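Local atomic coordinates of NanU sialic acid binding protein (PDB entry 4L7T), a protein that binds sialic acid with high affinity at the bacterial outer membrane, probably as a SusD-like partner of the transporter NanO. Residues A34-F39 with K114-L119; A62-D67 with Y326-K331; T236-I241 with L392-E397. One frame throughout, in Å; residues are numbered along the deposited sequence.

Contact 1. Residues A34-F39 with K114-L119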
loop_
_atom_site.group_PDB
_atom_site.type_symbol
_atom_site.label_atom_id
_atom_site.label_comp_id
_atom_site.label_asym_id
_atom_site.label_seq_id
_atom_site.Cartn_x
_atom_site.Cartn_y
_atom_site.Cartn_z
ATOM N N ALA A 34 16.201 27.010 -2.570
ATOM C CA ALA A 34 14.826 27.037 -2.073
ATOM C C ALA A 34 13.826 26.655 -3.155
ATOM O O ALA A 34 12.836 25.961 -2.872
ATOM C CB ALA A 34 14.469 28.386 -1.476
ATOM N N GLN A 35 14.093 27.081 -4.365
ATOM C CA GLN A 35 13.320 26.590 -5.557
ATOM C C GLN A 35 13.361 25.037 -5.785
ATOM O O GLN A 35 12.287 24.420 -6.073
ATOM C CB GLN A 35 13.756 27.333 -6.837
ATOM C CG GLN A 35 13.306 28.838 -6.818
ATOM C CD GLN A 35 13.912 29.607 -8.000
ATOM O OE1 GLN A 35 15.061 29.424 -8.367
ATOM N NE2 GLN A 35 13.055 30.420 -8.680
ATOM N N PHE A 36 14.562 24.426 -5.710
ATOM C CA PHE A 36 14.683 22.972 -5.856
ATOM C C PHE A 36 13.910 22.315 -4.697
ATOM O O PHE A 36 13.197 21.303 -4.921
ATOM C CB PHE A 36 16.150 22.510 -5.796
ATOM C CG PHE A 36 16.901 22.607 -7.101
ATOM C CD1 PHE A 36 17.045 21.541 -8.016
ATOM C CD2 PHE A 36 17.508 23.852 -7.435
ATOM C CE1 PHE A 36 17.794 21.634 -9.188
ATOM C CE2 PHE A 36 18.231 24.013 -8.582
ATOM C CZ PHE A 36 18.376 22.921 -9.529
ATOM N N SER A 37 14.012 22.834 -3.483
ATOM C CA SER A 37 13.197 22.297 -2.399
ATOM C C SER A 37 11.687 22.339 -2.755
ATOM O O SER A 37 10.918 21.357 -2.544
ATOM C CB SER A 37 13.505 22.983 -1.096
ATOM O OG SER A 37 12.831 22.406 -0.003
ATOM N N THR A 38 11.234 23.488 -3.258
ATOM C CA THR A 38 9.819 23.637 -3.583
ATOM C C THR A 38 9.411 22.639 -4.594
ATOM O O THR A 38 8.281 22.078 -4.495
ATOM C CB THR A 38 9.549 25.092 -4.101
ATOM O OG1 THR A 38 9.738 25.944 -2.986
ATOM C CG2 THR A 38 8.016 25.231 -4.465
ATOM N N PHE A 39 10.281 22.348 -5.544
ATOM C CA PHE A 39 9.990 21.445 -6.665
ATOM C C PHE A 39 9.938 19.961 -6.133
ATOM O O PHE A 39 9.084 19.150 -6.587
ATOM C CB PHE A 39 10.949 21.551 -7.784
ATOM C CG PHE A 39 10.429 20.904 -9.050
ATOM C CD1 PHE A 39 9.573 21.648 -9.913
ATOM C CD2 PHE A 39 10.689 19.552 -9.370
ATOM C CE1 PHE A 39 9.127 21.074 -11.086
ATOM C CE2 PHE A 39 10.214 18.946 -10.529
ATOM C CZ PHE A 39 9.415 19.708 -11.411
ATOM N N LYS A 114 21.048 17.339 -11.899
ATOM C CA LYS A 114 22.346 16.992 -12.473
ATOM C C LYS A 114 23.112 18.196 -13.092
ATOM O O LYS A 114 24.350 18.200 -13.097
ATOM C CB LYS A 114 22.260 15.851 -13.499
ATOM C CG LYS A 114 21.856 14.506 -12.872
ATOM C CD LYS A 114 21.721 13.480 -13.973
ATOM C CE LYS A 114 21.671 12.051 -13.441
ATOM N NZ LYS A 114 22.759 11.631 -12.448
ATOM N N GLU A 115 22.360 19.201 -13.547
ATOM C CA GLU A 115 22.915 20.358 -14.292
ATOM C C GLU A 115 23.251 21.576 -13.424
ATOM O O GLU A 115 23.842 22.545 -13.916
ATOM C CB GLU A 115 21.857 20.887 -15.313
ATOM C CG GLU A 115 21.612 19.906 -16.458
ATOM C CD GLU A 115 20.266 20.119 -17.256
ATOM O OE1 GLU A 115 19.483 21.074 -16.958
ATOM O OE2 GLU A 115 20.000 19.271 -18.163
ATOM N N THR A 116 22.833 21.582 -12.176
ATOM C CA THR A 116 22.840 22.817 -11.426
ATOM C C THR A 116 24.246 23.240 -11.030
ATOM O O THR A 116 25.170 22.445 -11.000
ATOM C CB THR A 116 22.027 22.666 -10.161
ATOM O OG1 THR A 116 21.796 23.936 -9.542
ATOM C CG2 THR A 116 22.692 21.723 -9.149
ATOM N N THR A 117 24.357 24.534 -10.762
ATOM C CA THR A 117 25.581 25.079 -10.126
ATOM C C THR A 117 25.291 25.743 -8.815
ATOM O O THR A 117 26.172 26.434 -8.231
ATOM C CB THR A 117 26.302 26.033 -11.065
ATOM O OG1 THR A 117 25.750 27.313 -10.938
ATOM C CG2 THR A 117 26.190 25.580 -12.467
ATOM N N VAL A 118 24.077 25.554 -8.296
ATOM C CA VAL A 118 23.635 26.275 -7.121
ATOM C C VAL A 118 23.526 25.410 -5.882
ATOM O O VAL A 118 23.475 25.931 -4.788
ATOM C CB VAL A 118 22.323 27.168 -7.338
ATOM C CG1 VAL A 118 22.396 27.920 -8.666
ATOM C CG2 VAL A 118 21.028 26.311 -7.165
ATOM N N LEU A 119 23.499 24.093 -6.040
ATOM C CA LEU A 119 23.298 23.235 -4.829
ATOM C C LEU A 119 24.615 22.715 -4.244
ATOM O O LEU A 119 25.500 22.361 -4.978
ATOM C CB LEU A 119 22.453 21.957 -5.252
ATOM C CG LEU A 119 21.014 22.323 -5.686
ATOM C CD1 LEU A 119 20.369 21.015 -6.261
ATOM C CD2 LEU A 119 20.135 22.903 -4.639
#

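Contact 2. Residues A62-D67 with Y326-K331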
loop_
_atom_site.group_PDB
_atom_site.type_symbol
_atom_site.label_atom_id
_atom_site.label_comp_id
_atom_site.label_asym_id
_atom_site.label_seq_id
_atom_site.Cartn_x
_atom_site.Cartn_y
_atom_site.Cartn_z
ATOM N N ALA A 62 -7.810 -9.119 -4.456
ATOM C CA ALA A 62 -7.533 -10.362 -3.678
ATOM C C ALA A 62 -8.814 -10.746 -2.897
ATOM O O ALA A 62 -9.922 -10.636 -3.502
ATOM C CB ALA A 62 -6.294 -10.180 -2.746
ATOM N N ASP A 63 -8.684 -11.303 -1.694
ATOM C CA ASP A 63 -9.794 -12.016 -1.054
ATOM C C ASP A 63 -10.540 -11.253 0.055
ATOM O O ASP A 63 -11.515 -11.777 0.649
ATOM C CB ASP A 63 -9.311 -13.403 -0.547
ATOM C CG ASP A 63 -8.043 -13.322 0.296
ATOM O OD1 ASP A 63 -7.270 -12.296 0.241
ATOM O OD2 ASP A 63 -7.744 -14.316 1.003
ATOM N N ILE A 64 -10.165 -10.005 0.294
ATOM C CA ILE A 64 -10.697 -9.322 1.474
ATOM C C ILE A 64 -12.131 -8.819 1.218
ATOM O O ILE A 64 -12.935 -8.769 2.192
ATOM C CB ILE A 64 -9.787 -8.092 1.808
ATOM C CG1 ILE A 64 -8.427 -8.605 2.285
ATOM C CG2 ILE A 64 -10.503 -7.133 2.921
ATOM C CD1 ILE A 64 -7.361 -7.550 2.213
ATOM N N TYR A 65 -12.451 -8.483 -0.035
ATOM C CA TYR A 65 -13.767 -7.868 -0.364
ATOM C C TYR A 65 -14.586 -8.797 -1.247
ATOM O O TYR A 65 -14.161 -9.917 -1.556
ATOM C CB TYR A 65 -13.617 -6.515 -1.089
ATOM C CG TYR A 65 -12.682 -5.567 -0.320
ATOM C CD1 TYR A 65 -13.181 -4.830 0.786
ATOM C CD2 TYR A 65 -11.317 -5.465 -0.700
ATOM C CE1 TYR A 65 -12.302 -3.975 1.498
ATOM C CE2 TYR A 65 -10.405 -4.640 0.011
ATOM C CZ TYR A 65 -10.945 -3.867 1.081
ATOM O OH TYR A 65 -10.006 -3.065 1.767
ATOM N N GLY A 66 -15.781 -8.327 -1.577
ATOM C CA GLY A 66 -16.620 -9.063 -2.555
ATOM C C GLY A 66 -18.041 -9.341 -2.106
ATOM O O GLY A 66 -18.851 -9.836 -2.916
ATOM N N ASP A 67 -18.371 -9.095 -0.838
ATOM C CA ASP A 67 -19.744 -9.287 -0.357
ATOM C C ASP A 67 -20.557 -8.031 -0.726
ATOM O O ASP A 67 -20.000 -7.075 -1.261
ATOM C CB ASP A 67 -19.789 -9.541 1.143
ATOM C CG ASP A 67 -19.624 -11.017 1.486
ATOM O OD1 ASP A 67 -19.753 -11.863 0.559
ATOM O OD2 ASP A 67 -19.406 -11.410 2.649
ATOM N N TYR A 326 -18.134 -10.630 5.023
ATOM C CA TYR A 326 -18.718 -10.649 6.386
ATOM C C TYR A 326 -18.026 -11.633 7.345
ATOM O O TYR A 326 -17.870 -11.319 8.524
ATOM C CB TYR A 326 -20.196 -11.059 6.333
ATOM C CG TYR A 326 -21.137 -10.202 5.468
ATOM C CD1 TYR A 326 -20.774 -8.970 4.987
ATOM C CD2 TYR A 326 -22.402 -10.676 5.160
ATOM C CE1 TYR A 326 -21.609 -8.207 4.169
ATOM C CE2 TYR A 326 -23.279 -9.896 4.384
ATOM C CZ TYR A 326 -22.857 -8.646 3.900
ATOM O OH TYR A 326 -23.690 -7.871 3.094
ATOM N N ASP A 327 -17.659 -12.809 6.835
ATOM C CA ASP A 327 -17.031 -13.810 7.683
ATOM C C ASP A 327 -15.566 -13.541 8.000
ATOM O O ASP A 327 -15.005 -14.253 8.828
ATOM C CB ASP A 327 -17.186 -15.187 7.116
ATOM C CG ASP A 327 -16.455 -15.406 5.821
ATOM O OD1 ASP A 327 -15.896 -14.452 5.202
ATOM O OD2 ASP A 327 -16.436 -16.577 5.392
ATOM N N LEU A 328 -14.938 -12.593 7.290
ATOM C CA LEU A 328 -13.512 -12.306 7.552
ATOM C C LEU A 328 -13.290 -11.744 8.941
ATOM O O LEU A 328 -12.247 -11.982 9.562
ATOM C CB LEU A 328 -12.944 -11.397 6.440
ATOM C CG LEU A 328 -11.463 -11.070 6.563
ATOM C CD1 LEU A 328 -10.602 -12.359 6.479
ATOM C CD2 LEU A 328 -11.161 -10.101 5.400
ATOM N N TYR A 329 -14.306 -11.098 9.487
ATOM C CA TYR A 329 -14.243 -10.449 10.752
ATOM C C TYR A 329 -13.904 -11.435 11.877
ATOM O O TYR A 329 -13.113 -11.062 12.787
ATOM C CB TYR A 329 -15.580 -9.803 11.111
ATOM C CG TYR A 329 -15.555 -9.058 12.444
ATOM C CD1 TYR A 329 -14.827 -7.856 12.583
ATOM C CD2 TYR A 329 -16.258 -9.551 13.567
ATOM C CE1 TYR A 329 -14.817 -7.133 13.833
ATOM C CE2 TYR A 329 -16.249 -8.844 14.803
ATOM C CZ TYR A 329 -15.553 -7.634 14.920
ATOM O OH TYR A 329 -15.543 -6.934 16.116
ATOM N N ASN A 330 -14.461 -12.662 11.800
ATOM C CA ASN A 330 -14.183 -13.711 12.797
ATOM C C ASN A 330 -13.175 -14.761 12.374
ATOM O O ASN A 330 -12.740 -15.566 13.184
ATOM C CB ASN A 330 -15.492 -14.351 13.266
ATOM C CG ASN A 330 -16.247 -13.442 14.209
ATOM O OD1 ASN A 330 -17.436 -13.186 14.019
ATOM N ND2 ASN A 330 -15.555 -12.906 15.197
ATOM N N LYS A 331 -12.780 -14.755 11.111
ATOM C CA LYS A 331 -11.773 -15.716 10.627
ATOM C C LYS A 331 -10.340 -15.184 10.505
ATOM O O LYS A 331 -9.482 -15.948 10.109
ATOM C CB LYS A 331 -12.150 -16.306 9.257
ATOM C CG LYS A 331 -13.329 -17.280 9.412
ATOM C CD LYS A 331 -13.765 -17.805 8.084
ATOM C CE LYS A 331 -14.771 -18.912 8.342
ATOM N NZ LYS A 331 -14.667 -19.898 7.249
HETATM O O HOH W 1 -18.867 -13.672 4.036
#

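Contact 3. Residues T236-I241 with L392-E397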
loop_
_atom_site.group_PDB
_atom_site.type_symbol
_atom_site.label_atom_id
_atom_site.label_comp_id
_atom_site.label_asym_id
_atom_site.label_seq_id
_atom_site.Cartn_x
_atom_site.Cartn_y
_atom_site.Cartn_z
ATOM N N THR A 236 20.013 -8.398 2.575
ATOM C CA THR A 236 21.059 -7.437 2.976
ATOM C C THR A 236 20.474 -5.998 3.028
ATOM O O THR A 236 20.745 -5.213 3.952
ATOM C CB THR A 236 22.187 -7.482 1.970
ATOM O OG1 THR A 236 22.767 -8.786 2.079
ATOM C CG2 THR A 236 23.269 -6.399 2.186
ATOM N N ALA A 237 19.580 -5.705 2.088
ATOM C CA ALA A 237 18.937 -4.340 2.098
ATOM C C ALA A 237 18.074 -4.149 3.346
ATOM O O ALA A 237 18.124 -3.092 3.985
ATOM C CB ALA A 237 18.008 -4.188 0.788
ATOM N N LEU A 238 17.225 -5.158 3.667
ATOM C CA LEU A 238 16.263 -5.030 4.777
ATOM C C LEU A 238 17.083 -4.998 6.061
ATOM O O LEU A 238 16.733 -4.232 6.976
ATOM C CB LEU A 238 15.264 -6.179 4.702
ATOM C CG LEU A 238 14.473 -6.097 3.354
ATOM C CD1 LEU A 238 13.733 -7.469 3.059
ATOM C CD2 LEU A 238 13.409 -4.992 3.470
ATOM N N GLN A 239 18.177 -5.765 6.115
ATOM C CA GLN A 239 19.037 -5.795 7.317
ATOM C C GLN A 239 19.665 -4.414 7.557
ATOM O O GLN A 239 19.879 -4.023 8.722
ATOM C CB GLN A 239 20.160 -6.876 7.213
ATOM C CG GLN A 239 19.545 -8.226 7.515
ATOM C CD GLN A 239 20.533 -9.406 7.286
ATOM O OE1 GLN A 239 21.449 -9.323 6.484
ATOM N NE2 GLN A 239 20.255 -10.483 7.901
ATOM N N SER A 240 19.915 -3.697 6.467
ATOM C CA SER A 240 20.538 -2.339 6.547
ATOM C C SER A 240 19.540 -1.335 7.183
ATOM O O SER A 240 19.979 -0.375 7.769
ATOM C CB SER A 240 21.161 -1.906 5.189
ATOM O OG SER A 240 20.132 -1.287 4.439
ATOM N N ILE A 241 18.223 -1.571 7.018
ATOM C CA ILE A 241 17.223 -0.715 7.715
ATOM C C ILE A 241 17.183 -1.013 9.194
ATOM O O ILE A 241 17.242 -0.133 10.069
ATOM C CB ILE A 241 15.824 -0.950 7.097
ATOM C CG1 ILE A 241 15.842 -0.515 5.640
ATOM C CG2 ILE A 241 14.721 -0.203 7.965
ATOM C CD1 ILE A 241 14.551 -1.049 4.976
ATOM N N LEU A 392 10.271 -5.931 8.727
ATOM C CA LEU A 392 10.474 -7.161 9.469
ATOM C C LEU A 392 9.874 -8.369 8.709
ATOM O O LEU A 392 10.539 -9.450 8.693
ATOM C CB LEU A 392 9.891 -7.097 10.875
ATOM C CG LEU A 392 10.606 -6.064 11.808
ATOM C CD1 LEU A 392 9.822 -5.950 13.130
ATOM C CD2 LEU A 392 12.131 -6.417 12.004
ATOM N N LEU A 393 8.680 -8.232 8.136
ATOM C CA LEU A 393 8.017 -9.347 7.482
ATOM C C LEU A 393 8.624 -9.624 6.108
ATOM O O LEU A 393 8.681 -10.829 5.702
ATOM C CB LEU A 393 6.475 -9.164 7.446
ATOM C CG LEU A 393 5.891 -9.207 8.835
ATOM C CD1 LEU A 393 4.406 -8.963 8.755
ATOM C CD2 LEU A 393 6.160 -10.551 9.597
ATOM N N LEU A 394 9.088 -8.584 5.387
ATOM C CA LEU A 394 9.871 -8.869 4.212
ATOM C C LEU A 394 11.140 -9.608 4.537
ATOM O O LEU A 394 11.561 -10.421 3.725
ATOM C CB LEU A 394 10.197 -7.565 3.427
ATOM C CG LEU A 394 9.003 -6.847 2.746
ATOM C CD1 LEU A 394 9.417 -5.449 2.245
ATOM C CD2 LEU A 394 8.292 -7.654 1.614
ATOM N N LEU A 395 11.836 -9.216 5.606
ATOM C CA LEU A 395 13.072 -9.889 5.987
ATOM C C LEU A 395 12.817 -11.369 6.338
ATOM O O LEU A 395 13.569 -12.234 5.832
ATOM C CB LEU A 395 13.748 -9.115 7.095
ATOM C CG LEU A 395 15.036 -9.738 7.633
ATOM C CD1 LEU A 395 16.081 -9.873 6.490
ATOM C CD2 LEU A 395 15.531 -8.762 8.703
ATOM N N ALA A 396 11.703 -11.637 7.057
ATOM C CA ALA A 396 11.216 -13.007 7.325
ATOM C C ALA A 396 11.037 -13.740 5.990
ATOM O O ALA A 396 11.434 -14.902 5.857
ATOM C CB ALA A 396 9.876 -12.955 8.094
ATOM N N GLU A 397 10.411 -13.080 5.004
ATOM C CA GLU A 397 10.143 -13.743 3.736
ATOM C C GLU A 397 11.426 -14.021 2.998
ATOM O O GLU A 397 11.602 -15.120 2.421
ATOM C CB GLU A 397 9.265 -12.831 2.911
ATOM C CG GLU A 397 8.702 -13.540 1.644
ATOM C CD GLU A 397 7.390 -12.898 1.144
ATOM O OE1 GLU A 397 7.094 -11.698 1.443
ATOM O OE2 GLU A 397 6.602 -13.596 0.479
#

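Contact 1. Residues A34-F39 with K114-L119
Two matching torsions bring Phe36 and Leu119 together: in each, CG lies anti to the carbonyl carbon, with chi1 -84° in the phenylalanine and -66° in the leucine. The benzyl group thereby leaves helix 33-48 on the side of the 116-119 loop, while the loop turns its isobutyl group back over the ring. This loop joins helix 99-115 to helix 121-146 in the alpha-helical SusD-like fold, and an ST turn shapes its beginning. Leu119 CD1 stands 3.7 Å above the plane of the Phe36 ring, over its centre, which makes a CH-pi contact. The second methyl, Leu119 CD2, comes down nearer the root of the ring, 4.0 Å from Phe36 CD2. A branched aliphatic chain suits this place because one methyl can occupy the middle of the face while the other follows the ring toward its CB.

Thr116 comes from the opposite direction to meet the far end of the ring, its OG1 lying obliquely 3.6 Å from Phe36 CZ. Val118 adds one methyl at the same end, its CG2 3.9 Å from Phe36 CE2. Phenylalanine fits because it is long enough to span from the helix to the loop and asks for no polar partner when buried. Trp30 meets the same ring edge-to-face, and Tyr127 of helix 121-146 and Thr113 of helix 99-115 also touch it, so the ring is held between its own helix, those two helices and the loop joining them. Threonine suits the start of the loop for a different reason: with its hydroxyl anti to the backbone N, it reaches forward along the chain, and Thr116 OG1 accepts a bond from Val118 N at 3.1 Å, nearly straight at 165°.

Contact 2. Residues A62-D67 with Y326-K331
Ile64 and Leu328 make the buried, closely packed part of this contact. Leu328 CD2 touches both Ile64 CG2 and Ile64 O, each at 3.9 Å, and branched aliphatic chains suit the place because they need no polar partner.

The other end, Asp67 with Tyr326, is polar and partly open to solvent, yet holds the short bond. Tyr326 N donates to Asp67 OD2 at 2.8 Å with an angle of 164°, using the anti side of the carboxylate and approaching 18° out of its plane. With CG anti to its own carbonyl carbon (chi1 -58°), Tyr326 folds its ring back over the acid. Asp67 CB makes a CH-pi contact with that face, 4.2 Å from the centroid, while OD2 is kept over the rim by its bond to Tyr326 N, a closeness probably tolerated, not favourable. A water donates to Asp67 OD2 at 2.7 Å and accepts from Asp327 N at 3.2 Å. Arg325 makes a salt bridge to Asp67 OD1, which probably favours the charged form of the acid.

The short, weakly bonded strand 65-67 pairs antiparallel with strand 323-324, and the chain then turns through Tyr326 into the short helix 328-331. Tyr326 OH bonds to Val68 O, its side chain touches Ala360 of strand 356-363, and Arg470 of helix 470-477 flanks Ile64.

Contact 3. Residues T236-I241 with L392-E397
Leu238 leaves its helix toward the opposing one and crosses Leu394 at about a right angle, its CD1 landing on the base of that side chain. Leu238 CD1 lies 3.6 Å from Leu394 CB, while its other methyl, CD2, is 4.1 Å from the same carbon. CD1 is also 3.6 Å from Leu395 N, which puts the methyl down against the backbone where the chain passes from one leucine to the next. With CG anti to the carbonyl carbon (chi1 -62°), Leu238 brings its forked end to the other helix, and both methyls rest near Leu394 CB; a leucine suits the place because it can set two methyls on one neighbour.

Leu395 is turned differently. Its CG is anti to the backbone N (chi1 178°), which carries the chain past the root of Leu238 instead of into its tip. The two CB atoms, Leu238 CB and Leu395 CB, approach to 4.1 Å. Beyond them Leu395 CD1 reaches Gln239 CG at 4.0 Å, these two chains also crossing roughly at right angles.

This is roughly antiparallel packing of two alpha-helices in the largely helical SusD fold: the axes of segments 236-241 and 392-397 come within 9.4 Å, and their directions differ by 147°. Leucines fill the buried middle, whereas Gln239 lies at the partly exposed margin, where its CG methylene packs against a leucine and a polar end can be tolerated.

Further helices close round the pair. Met211 of helix 206-223 and Arg460 of helix 452-463 touch Leu394, and Glu409 of helix 407-418 lies against Leu395.

How the contacts relate
The three contacts are separate and tie together different parts of one chain. Contacts 2 and 3 are the nearest pair, with centres about 29 Å apart and nearest atoms about 14 Å apart; contacts 1 and 2 lie on opposite sides of the chain's centre, about 48 Å between centres. Contact 1 stands about 33 Å from contact 3, centre to centre. In sequence, contact 2 interleaves with both others, since 62-67 falls between the two segments of contact 1 and 326-331 between those of contact 3. No sialic acid is bound here; a 1,2-ethanediol, probably from the crystallisation liquor, lies about 4 Å from the Ile64 side chain in contact 2, and the sodium ion sits at Thr483 and Thr486.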